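Long-range contacts in branched-chain alpha-ketoacid decarboxylase (Lactococcus lactis, PDB 2VBF), which probably decarboxylates branched-chain and aromatic alpha-keto acids to aldehydes, using thiamine diphosphate and a magnesium ion: residues T158-E163 with I185-D190; A228-V233 with V293-F298; D80-T85 with S437-K442. All blocks are in the same frame, centred on the assembly; numbering follows the deposited sequence. Where two conformers were deposited one is given.

Contact 1. Residues T158-E163 with I185-D190; sequences TLLTAE and INLPVD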
loop_
_atom_site.group_PDB
_atom_site.type_symbol
_atom_site.label_atom_id
_atom_site.label_comp_id
_atom_site.label_asym_id
_atom_site.label_seq_id
_atom_site.Cartn_x
_atom_site.Cartn_y
_atom_site.Cartn_z
ATOM N N THR A 158 -6.012 -15.524 13.546
ATOM C CA THR A 158 -7.297 -16.035 14.017
ATOM C C THR A 158 -8.488 -15.272 13.446
ATOM O O THR A 158 -8.419 -14.055 13.262
ATOM C CB THR A 158 -7.372 -16.020 15.574
ATOM O OG1 THR A 158 -8.595 -16.650 16.027
ATOM C CG2 THR A 158 -7.305 -14.599 16.123
ATOM N N LEU A 159 -9.550 -16.016 13.147
ATOM C CA LEU A 159 -10.886 -15.461 12.922
ATOM C C LEU A 159 -11.686 -15.672 14.201
ATOM O O LEU A 159 -12.002 -16.825 14.559
ATOM C CB LEU A 159 -11.589 -16.167 11.763
ATOM C CG LEU A 159 -13.090 -15.878 11.607
ATOM C CD1 LEU A 159 -13.358 -14.366 11.484
ATOM C CD2 LEU A 159 -13.653 -16.653 10.433
ATOM N N LEU A 160 -12.029 -14.584 14.886
ATOM C CA LEU A 160 -12.684 -14.707 16.173
ATOM C C LEU A 160 -14.182 -14.993 16.014
ATOM O O LEU A 160 -14.818 -14.563 15.046
ATOM C CB LEU A 160 -12.502 -13.457 17.029
ATOM C CG LEU A 160 -11.078 -13.002 17.358
ATOM C CD1 LEU A 160 -11.141 -11.731 18.197
ATOM C CD2 LEU A 160 -10.275 -14.098 18.068
ATOM N N THR A 161 -14.690 -15.747 16.984
ATOM C CA THR A 161 -16.113 -15.951 17.204
ATOM C C THR A 161 -16.382 -15.565 18.649
ATOM O O THR A 161 -15.463 -15.476 19.459
ATOM C CB THR A 161 -16.508 -17.431 17.024
ATOM O OG1 THR A 161 -15.965 -18.206 18.096
ATOM C CG2 THR A 161 -16.020 -17.979 15.678
ATOM N N ALA A 162 -17.651 -15.367 18.991
ATOM C CA ALA A 162 -18.022 -15.129 20.392
ATOM C C ALA A 162 -17.479 -16.195 21.358
ATOM O O ALA A 162 -17.004 -15.870 22.446
ATOM C CB ALA A 162 -19.544 -14.998 20.526
ATOM N N GLU A 163 -17.527 -17.463 20.953
ATOM C CA GLU A 163 -17.143 -18.574 21.837
ATOM C C GLU A 163 -15.645 -18.775 21.913
ATOM O O GLU A 163 -15.132 -19.177 22.961
ATOM C CB GLU A 163 -17.808 -19.904 21.435
ATOM C CG GLU A 163 -18.163 -20.028 19.963
ATOM C CD GLU A 163 -19.443 -19.305 19.622
ATOM O OE1 GLU A 163 -20.418 -19.459 20.380
ATOM O OE2 GLU A 163 -19.487 -18.576 18.603
ATOM N N ILE A 185 -5.473 -10.719 13.886
ATOM C CA ILE A 185 -6.753 -10.975 14.544
ATOM C C ILE A 185 -7.851 -10.390 13.682
ATOM O O ILE A 185 -7.899 -9.180 13.492
ATOM C CB ILE A 185 -6.802 -10.347 15.960
ATOM C CG1 ILE A 185 -5.702 -10.946 16.852
ATOM C CG2 ILE A 185 -8.187 -10.508 16.581
ATOM C CD1 ILE A 185 -5.533 -10.246 18.201
ATOM N N ASN A 186 -8.692 -11.260 13.124
ATOM C CA ASN A 186 -9.862 -10.845 12.359
ATOM C C ASN A 186 -11.024 -10.802 13.349
ATOM O O ASN A 186 -11.355 -11.813 13.971
ATOM C CB ASN A 186 -10.086 -11.783 11.157
ATOM C CG ASN A 186 -11.393 -11.532 10.418
ATOM O OD1 ASN A 186 -11.432 -11.499 9.172
ATOM N ND2 ASN A 186 -12.471 -11.403 11.162
ATOM N N LEU A 187 -11.620 -9.614 13.493
ATOM C CA LEU A 187 -12.647 -9.334 14.497
ATOM C C LEU A 187 -13.976 -8.924 13.845
ATOM O O LEU A 187 -14.147 -7.764 13.443
ATOM C CB LEU A 187 -12.160 -8.197 15.389
ATOM C CG LEU A 187 -13.058 -7.694 16.529
ATOM C CD1 LEU A 187 -13.225 -8.779 17.563
ATOM C CD2 LEU A 187 -12.446 -6.472 17.169
ATOM N N PRO A 188 -14.916 -9.866 13.706
ATOM C CA PRO A 188 -16.234 -9.482 13.174
ATOM C C PRO A 188 -16.935 -8.447 14.062
ATOM O O PRO A 188 -16.752 -8.459 15.274
ATOM C CB PRO A 188 -16.992 -10.812 13.148
ATOM C CG PRO A 188 -15.879 -11.866 13.057
ATOM C CD PRO A 188 -14.821 -11.316 13.958
ATOM N N VAL A 189 -17.716 -7.558 13.461
ATOM C CA VAL A 189 -18.436 -6.520 14.239
ATOM C C VAL A 189 -19.202 -7.042 15.459
ATOM O O VAL A 189 -18.989 -6.561 16.580
ATOM C CB VAL A 189 -19.406 -5.746 13.358
ATOM C CG1 VAL A 189 -20.173 -4.721 14.206
ATOM C CG2 VAL A 189 -18.634 -5.068 12.231
ATOM N N ASP A 190 -20.092 -8.003 15.248
ATOM C CA ASP A 190 -20.892 -8.576 16.344
ATOM C C ASP A 190 -20.037 -9.261 17.419
ATOM O O ASP A 190 -20.445 -9.377 18.576
ATOM C CB ASP A 190 -21.957 -9.561 15.801
ATOM C CG ASP A 190 -21.351 -10.727 15.053
ATOM O OD1 ASP A 190 -21.727 -11.887 15.347
ATOM O OD2 ASP A 190 -20.491 -10.477 14.172
#

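Contact 2. Residues A228-V233 with V293-F298; sequences AQKPVV and VESADF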
loop_
_atom_site.group_PDB
_atom_site.type_symbol
_atom_site.label_atom_id
_atom_site.label_comp_id
_atom_site.label_asym_id
_atom_site.label_seq_id
_atom_site.Cartn_x
_atom_site.Cartn_y
_atom_site.Cartn_z
ATOM N N ALA A 228 38.979 -17.734 25.825
ATOM C CA ALA A 228 39.314 -16.960 24.632
ATOM C C ALA A 228 40.324 -15.856 24.937
ATOM O O ALA A 228 40.213 -15.178 25.951
ATOM C CB ALA A 228 38.046 -16.355 24.014
ATOM N N GLN A 229 41.310 -15.701 24.055
ATOM C CA GLN A 229 42.289 -14.620 24.127
ATOM C C GLN A 229 41.778 -13.381 23.385
ATOM O O GLN A 229 42.199 -12.260 23.664
ATOM C CB GLN A 229 43.618 -15.064 23.498
ATOM C CG GLN A 229 44.208 -16.361 24.066
ATOM C CD GLN A 229 45.605 -16.661 23.523
ATOM O OE1 GLN A 229 45.779 -16.956 22.336
ATOM N NE2 GLN A 229 46.606 -16.594 24.396
ATOM N N LYS A 230 40.891 -13.600 22.410
ATOM C CA LYS A 230 40.331 -12.523 21.608
ATOM C C LYS A 230 38.878 -12.832 21.229
ATOM O O LYS A 230 38.581 -13.122 20.073
ATOM C CB LYS A 230 41.169 -12.311 20.350
ATOM C CG LYS A 230 40.916 -10.998 19.635
ATOM C CD LYS A 230 41.834 -10.900 18.437
ATOM C CE LYS A 230 41.735 -9.588 17.722
ATOM N NZ LYS A 230 42.925 -9.437 16.821
ATOM N N PRO A 231 37.979 -12.767 22.210
ATOM C CA PRO A 231 36.576 -13.007 21.911
ATOM C C PRO A 231 35.948 -11.804 21.223
ATOM O O PRO A 231 36.410 -10.675 21.399
ATOM C CB PRO A 231 35.958 -13.189 23.296
ATOM C CG PRO A 231 36.763 -12.297 24.167
ATOM C CD PRO A 231 38.184 -12.430 23.632
ATOM N N VAL A 232 34.889 -12.038 20.458
ATOM C CA VAL A 232 34.077 -10.940 19.946
ATOM C C VAL A 232 32.606 -11.356 20.007
ATOM O O VAL A 232 32.250 -12.510 19.733
ATOM C CB VAL A 232 34.493 -10.509 18.507
ATOM C CG1 VAL A 232 34.103 -11.564 17.482
ATOM C CG2 VAL A 232 33.866 -9.133 18.137
ATOM N N VAL A 233 31.766 -10.418 20.438
ATOM C CA VAL A 233 30.320 -10.598 20.441
ATOM C C VAL A 233 29.766 -9.857 19.230
ATOM O O VAL A 233 30.195 -8.744 18.926
ATOM C CB VAL A 233 29.683 -10.033 21.722
ATOM C CG1 VAL A 233 28.158 -10.278 21.731
ATOM C CG2 VAL A 233 30.334 -10.647 22.947
ATOM N N VAL A 293 37.519 -8.596 14.112
ATOM C CA VAL A 293 36.411 -9.551 14.063
ATOM C C VAL A 293 36.829 -10.873 13.427
ATOM O O VAL A 293 36.525 -11.930 13.956
ATOM C CB VAL A 293 35.194 -8.995 13.296
ATOM C CG1 VAL A 293 34.093 -10.082 13.171
ATOM C CG2 VAL A 293 34.660 -7.749 13.991
ATOM N N GLU A 294 37.541 -10.796 12.308
ATOM C CA GLU A 294 37.903 -11.974 11.515
ATOM C C GLU A 294 39.122 -12.746 12.050
ATOM O O GLU A 294 39.425 -13.849 11.569
ATOM C CB GLU A 294 38.103 -11.561 10.050
ATOM C CG GLU A 294 36.825 -10.957 9.449
ATOM C CD GLU A 294 36.959 -10.496 8.010
ATOM O OE1 GLU A 294 38.078 -10.564 7.442
ATOM O OE2 GLU A 294 35.930 -10.070 7.446
ATOM N N SER A 295 39.819 -12.171 13.030
ATOM C CA SER A 295 40.899 -12.874 13.750
ATOM C C SER A 295 40.505 -13.340 15.170
ATOM O O SER A 295 41.297 -14.013 15.851
ATOM C CB SER A 295 42.143 -11.985 13.822
ATOM O OG SER A 295 41.949 -10.870 14.670
ATOM N N ALA A 296 39.292 -13.002 15.619
ATOM C CA ALA A 296 38.812 -13.421 16.938
ATOM C C ALA A 296 38.891 -14.940 17.051
ATOM O O ALA A 296 38.609 -15.642 16.077
ATOM C CB ALA A 296 37.361 -12.945 17.166
ATOM N N ASP A 297 39.303 -15.442 18.220
ATOM C CA ASP A 297 39.376 -16.897 18.447
ATOM C C ASP A 297 38.068 -17.521 18.957
ATOM O O ASP A 297 37.947 -18.737 19.022
ATOM C CB ASP A 297 40.564 -17.274 19.350
ATOM C CG ASP A 297 40.508 -16.651 20.721
ATOM O OD1 ASP A 297 39.657 -15.773 20.998
ATOM O OD2 ASP A 297 41.366 -17.042 21.542
ATOM N N PHE A 298 37.098 -16.685 19.309
ATOM C CA PHE A 298 35.754 -17.150 19.651
ATOM C C PHE A 298 34.771 -16.061 19.260
ATOM O O PHE A 298 35.016 -14.891 19.530
ATOM C CB PHE A 298 35.618 -17.447 21.146
ATOM C CG PHE A 298 34.197 -17.718 21.579
ATOM C CD1 PHE A 298 33.515 -18.812 21.073
ATOM C CD2 PHE A 298 33.532 -16.865 22.460
ATOM C CE1 PHE A 298 32.223 -19.070 21.446
ATOM C CE2 PHE A 298 32.227 -17.120 22.841
ATOM C CZ PHE A 298 31.566 -18.221 22.334
HETATM O O HOH W 1 43.854 -17.314 20.607
#

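Contact 3. Residues D80-T85 with S437-K442; sequences DGYART and SQIADK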
loop_
_atom_site.group_PDB
_atom_site.type_symbol
_atom_site.label_atom_id
_atom_site.label_comp_id
_atom_site.label_asym_id
_atom_site.label_seq_id
_atom_site.Cartn_x
_atom_site.Cartn_y
_atom_site.Cartn_z
ATOM N N ASP A 80 5.124 -0.663 13.150
ATOM C CA ASP A 80 6.441 -1.287 13.160
ATOM C C ASP A 80 7.469 -0.411 13.920
ATOM O O ASP A 80 8.115 -0.886 14.847
ATOM C CB ASP A 80 6.859 -1.591 11.709
ATOM C CG ASP A 80 8.189 -2.291 11.587
ATOM O OD1 ASP A 80 9.205 -1.777 12.092
ATOM O OD2 ASP A 80 8.221 -3.329 10.889
ATOM N N GLY A 81 7.601 0.868 13.557
ATOM C CA GLY A 81 8.462 1.784 14.300
ATOM C C GLY A 81 8.149 1.857 15.786
ATOM O O GLY A 81 9.043 1.844 16.628
ATOM N N TYR A 82 6.866 1.929 16.111
ATOM C CA TYR A 82 6.433 1.934 17.508
ATOM C C TYR A 82 6.892 0.658 18.210
ATOM O O TYR A 82 7.386 0.718 19.338
ATOM C CB TYR A 82 4.922 2.058 17.549
ATOM C CG TYR A 82 4.261 2.238 18.904
ATOM C CD1 TYR A 82 3.921 3.499 19.374
ATOM C CD2 TYR A 82 3.894 1.139 19.670
ATOM C CE1 TYR A 82 3.258 3.671 20.596
ATOM C CE2 TYR A 82 3.240 1.296 20.892
ATOM C CZ TYR A 82 2.920 2.565 21.352
ATOM O OH TYR A 82 2.245 2.721 22.573
ATOM N N ALA A 83 6.762 -0.485 17.530
ATOM C CA ALA A 83 7.164 -1.775 18.105
ATOM C C ALA A 83 8.661 -1.820 18.382
ATOM O O ALA A 83 9.090 -2.369 19.398
ATOM C CB ALA A 83 6.755 -2.933 17.192
ATOM N N ARG A 84 9.459 -1.252 17.480
ATOM C CA ARG A 84 10.903 -1.209 17.673
ATOM C C ARG A 84 11.318 -0.519 18.979
ATOM O O ARG A 84 12.361 -0.838 19.531
ATOM C CB ARG A 84 11.597 -0.559 16.484
ATOM C CG ARG A 84 11.562 -1.462 15.277
ATOM C CD ARG A 84 12.085 -0.760 14.045
ATOM N NE ARG A 84 11.972 -1.582 12.839
ATOM C CZ ARG A 84 12.984 -1.966 12.074
ATOM N NH1 ARG A 84 14.227 -1.705 12.407
ATOM N NH2 ARG A 84 12.742 -2.649 10.963
ATOM N N THR A 85 10.503 0.424 19.444
ATOM C CA THR A 85 10.817 1.214 20.621
ATOM C C THR A 85 10.011 0.806 21.859
ATOM O O THR A 85 10.587 0.657 22.952
ATOM C CB THR A 85 10.656 2.703 20.289
ATOM O OG1 THR A 85 11.733 3.081 19.422
ATOM C CG2 THR A 85 10.711 3.573 21.546
ATOM N N SER A 437 7.795 5.484 16.379
ATOM C CA SER A 437 8.842 5.346 17.379
ATOM C C SER A 437 8.896 6.590 18.284
ATOM O O SER A 437 9.044 6.470 19.500
ATOM C CB SER A 437 10.187 5.110 16.700
ATOM O OG SER A 437 11.220 4.913 17.653
ATOM N N GLN A 438 8.752 7.774 17.698
ATOM C CA GLN A 438 8.726 9.025 18.471
ATOM C C GLN A 438 7.570 9.087 19.463
ATOM O O GLN A 438 7.742 9.600 20.575
ATOM C CB GLN A 438 8.686 10.239 17.540
ATOM C CG GLN A 438 8.711 11.595 18.240
ATOM C CD GLN A 438 9.978 11.837 19.044
ATOM O OE1 GLN A 438 10.923 12.446 18.548
ATOM N NE2 GLN A 438 10.002 11.349 20.291
ATOM N N ILE A 439 6.400 8.585 19.056
ATOM C CA ILE A 439 5.222 8.467 19.923
ATOM C C ILE A 439 5.511 7.469 21.049
ATOM O O ILE A 439 5.156 7.708 22.214
ATOM C CB ILE A 439 3.972 8.036 19.108
ATOM C CG1 ILE A 439 3.512 9.189 18.204
ATOM C CG2 ILE A 439 2.831 7.592 20.034
ATOM C CD1 ILE A 439 2.544 8.793 17.080
ATOM N N ALA A 440 6.180 6.368 20.696
ATOM C CA ALA A 440 6.522 5.309 21.657
ATOM C C ALA A 440 7.422 5.800 22.807
ATOM O O ALA A 440 7.235 5.395 23.957
ATOM C CB ALA A 440 7.195 4.124 20.921
ATOM N N ASP A 441 8.416 6.629 22.486
ATOM C CA ASP A 441 9.310 7.215 23.487
ATOM C C ASP A 441 9.465 8.708 23.231
ATOM O O ASP A 441 10.380 9.147 22.521
ATOM C CB ASP A 441 10.685 6.531 23.491
ATOM C CG ASP A 441 11.579 6.988 24.671
ATOM O OD1 ASP A 441 11.162 7.879 25.433
ATOM O OD2 ASP A 441 12.693 6.446 24.827
ATOM N N LYS A 442 8.586 9.490 23.859
ATOM C CA LYS A 442 8.597 10.934 23.654
ATOM C C LYS A 442 9.798 11.618 24.315
ATOM O O LYS A 442 10.048 12.791 24.063
ATOM C CB LYS A 442 7.282 11.563 24.130
ATOM C CG LYS A 442 7.106 11.610 25.628
#

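Contact 1. Residues T158-E163 with I185-D190
Leu-160 leans over the neighbouring strand 183-188, where Ile-185, Asn-186, Leu-187 and Pro-188 all meet it. Its CB lies 3.7 Å from Asn-186 O. The first torsion sets CG anti to the carbonyl carbon and beside the backbone N (chi1 -58°), and there CG rides 3.6 Å from Asn-186 O. At the tip the CD1 methyl is shared: it rests 3.6 Å from Ile-185 CG2 and 3.7 Å from Leu-187 CD1. Glu-168 of helix 165-179 also touches this side chain. On the same face, Thr-158 lies alongside Ile-185, while its OG1 turns to Glu-168.

Parallel beta bridges pair Thr-158 with Ile-185 and Leu-159 with Asn-186. Asn-186 N gives a straight bond to Thr-158 O (2.8 Å, 171° at the hydrogen), and Asn-186 O accepts Leu-160 N at 3.0 Å. The other face carries Leu-159, whose CD1 presses to 3.1 Å from Asn-186 ND2, a tight methyl-to-amide approach, and also reaches Pro-188 CG at 3.9 Å. One N-H of the amide, from ND2, goes to Ser-122 OG.

This is the closing step of the beta-alpha-beta unit 156-159, 165-179, 183-188, at the parallel strand outermost within this chain. Polarity across the contact is confined to two straight backbone bonds, which fix the register; the side chains add only van der Waals contact, their polar ends being satisfied by Glu-168 and Ser-122.

Contact 2. Residues A228-V233 with V293-F298
Val-293, near the end of helix 287-295, sets CG2 4.4 Å from Val-232 CG2, on the first of two parallel strands in the middle of the central domain's Rossmann-like alpha/beta sheet. The segment 293-298 is the turn from that helix into strand 298-302, which lies beside strand 231-235.

Ser-295 OG accepts a hydrogen bond from Lys-230 NZ (2.8 Å); the lysine chain is fully extended to reach it. The same hydroxyl bonds to Asn-291 O in the helix, and Phe-292 offers its ring to Lys-230 in a cation-pi contact. Ala-296 fills the next place with a methyl, CB, 3.6 Å from Val-232 CG1 and tight against Lys-230 O.

Asp-297 carries the polar centre. Its N bonds to Lys-230 O at 3.1 Å, a bent approach from above the carbonyl plane. Its CG sits between its own N and carbonyl carbon (chi1 60°), which swings the carboxylate back over the turn that follows helix 212-227. There OD2 takes Gln-229 N on its syn lone pair at 2.8 Å, and OD1 takes Lys-230 N at 2.9 Å from 41° out of the carboxylate plane. Two backbone N-H groups thus fix the rotation of the carboxylate, and a water donates a further bond to OD2.

Phe-298 lies near the start of strand 298-302. Its carbonyl O accepts Val-232 N at 3.0 Å, a backbone bond between the two strands, and receives a CA-H...O contact from Pro-231. Its CB packs on the methyl of Ala-228, and at the ring edge, near its plane, Pro-231 CB lies 4.5 Å from Phe-298 CD2.

Contact 3. Residues D80-T85 with S437-K442
Thr-85 places OG1 beside its backbone N, anti to the carbonyl carbon (chi1 -71°), while Ser-437 extends OG anti to its own N (chi1 -177°); these two rotations bring the hydroxyl oxygens Thr-85 OG1 and Ser-437 OG to 2.6 Å, a short hydrogen bond. The motif is a close helix-helix packing between domains: helix 72-86 belongs to the N-terminal cofactor-binding domain, helix 430-440 to the C-terminal one.

Gly-81, Ser-437 and Ala-440 keep the interface thin; the CA atoms of Tyr-82 and Ser-437 come to 4.2 Å. Gly-81 O lies 3.5 Å from Ser-437 CB, and a side chain on this glycine would point close to Ser-437 N. Besides Thr-85, Ser-437 OG also bonds to His-446 NE2, so the buried hydroxyl is gripped twice.

Further along, the Tyr-82 ring lies against the second helix in a CH-pi contact. The methyl CB of Ala-440 stands over one face, 4.1 Å from the ring centroid and 27° off its normal, whereas Ile-439 CG2 meets the ring at its edge, in plane, 4.0 Å from Tyr-82 CE1. The phenolic OH bonds to Glu-42 OE1 and the backbone N of Glu-41. With an alanine at Tyr-82 the methyl of Ala-440 would probably face a gap and Glu-42 would lose its phenol partner.

Asp-441, just past the helix, is held by a salt bridge to Arg-417. Its CB lies 3.5 Å from Thr-85 CG2, the same methyl that touches Ala-440 CB at 3.6 Å.

Contact 1 pairs strands at the border of the sheet in the first half of the chain, contact 2 lies inside the central domain, and contact 3 joins the two cofactor-binding domains. In sequence, contacts 1 and 2 follow one another, both within the loop that contact 3 closes. Contact 3 lies nearest the middle of the chain; contacts 1 and 2 are on opposite sides of that middle, with centres about 52 Å apart. From the centre of contact 3 the other centres are about 28 Å (contact 1) and about 34 Å (contact 2) away. None touches another, and all three lie away from the thiamine diphosphate and magnesium sites.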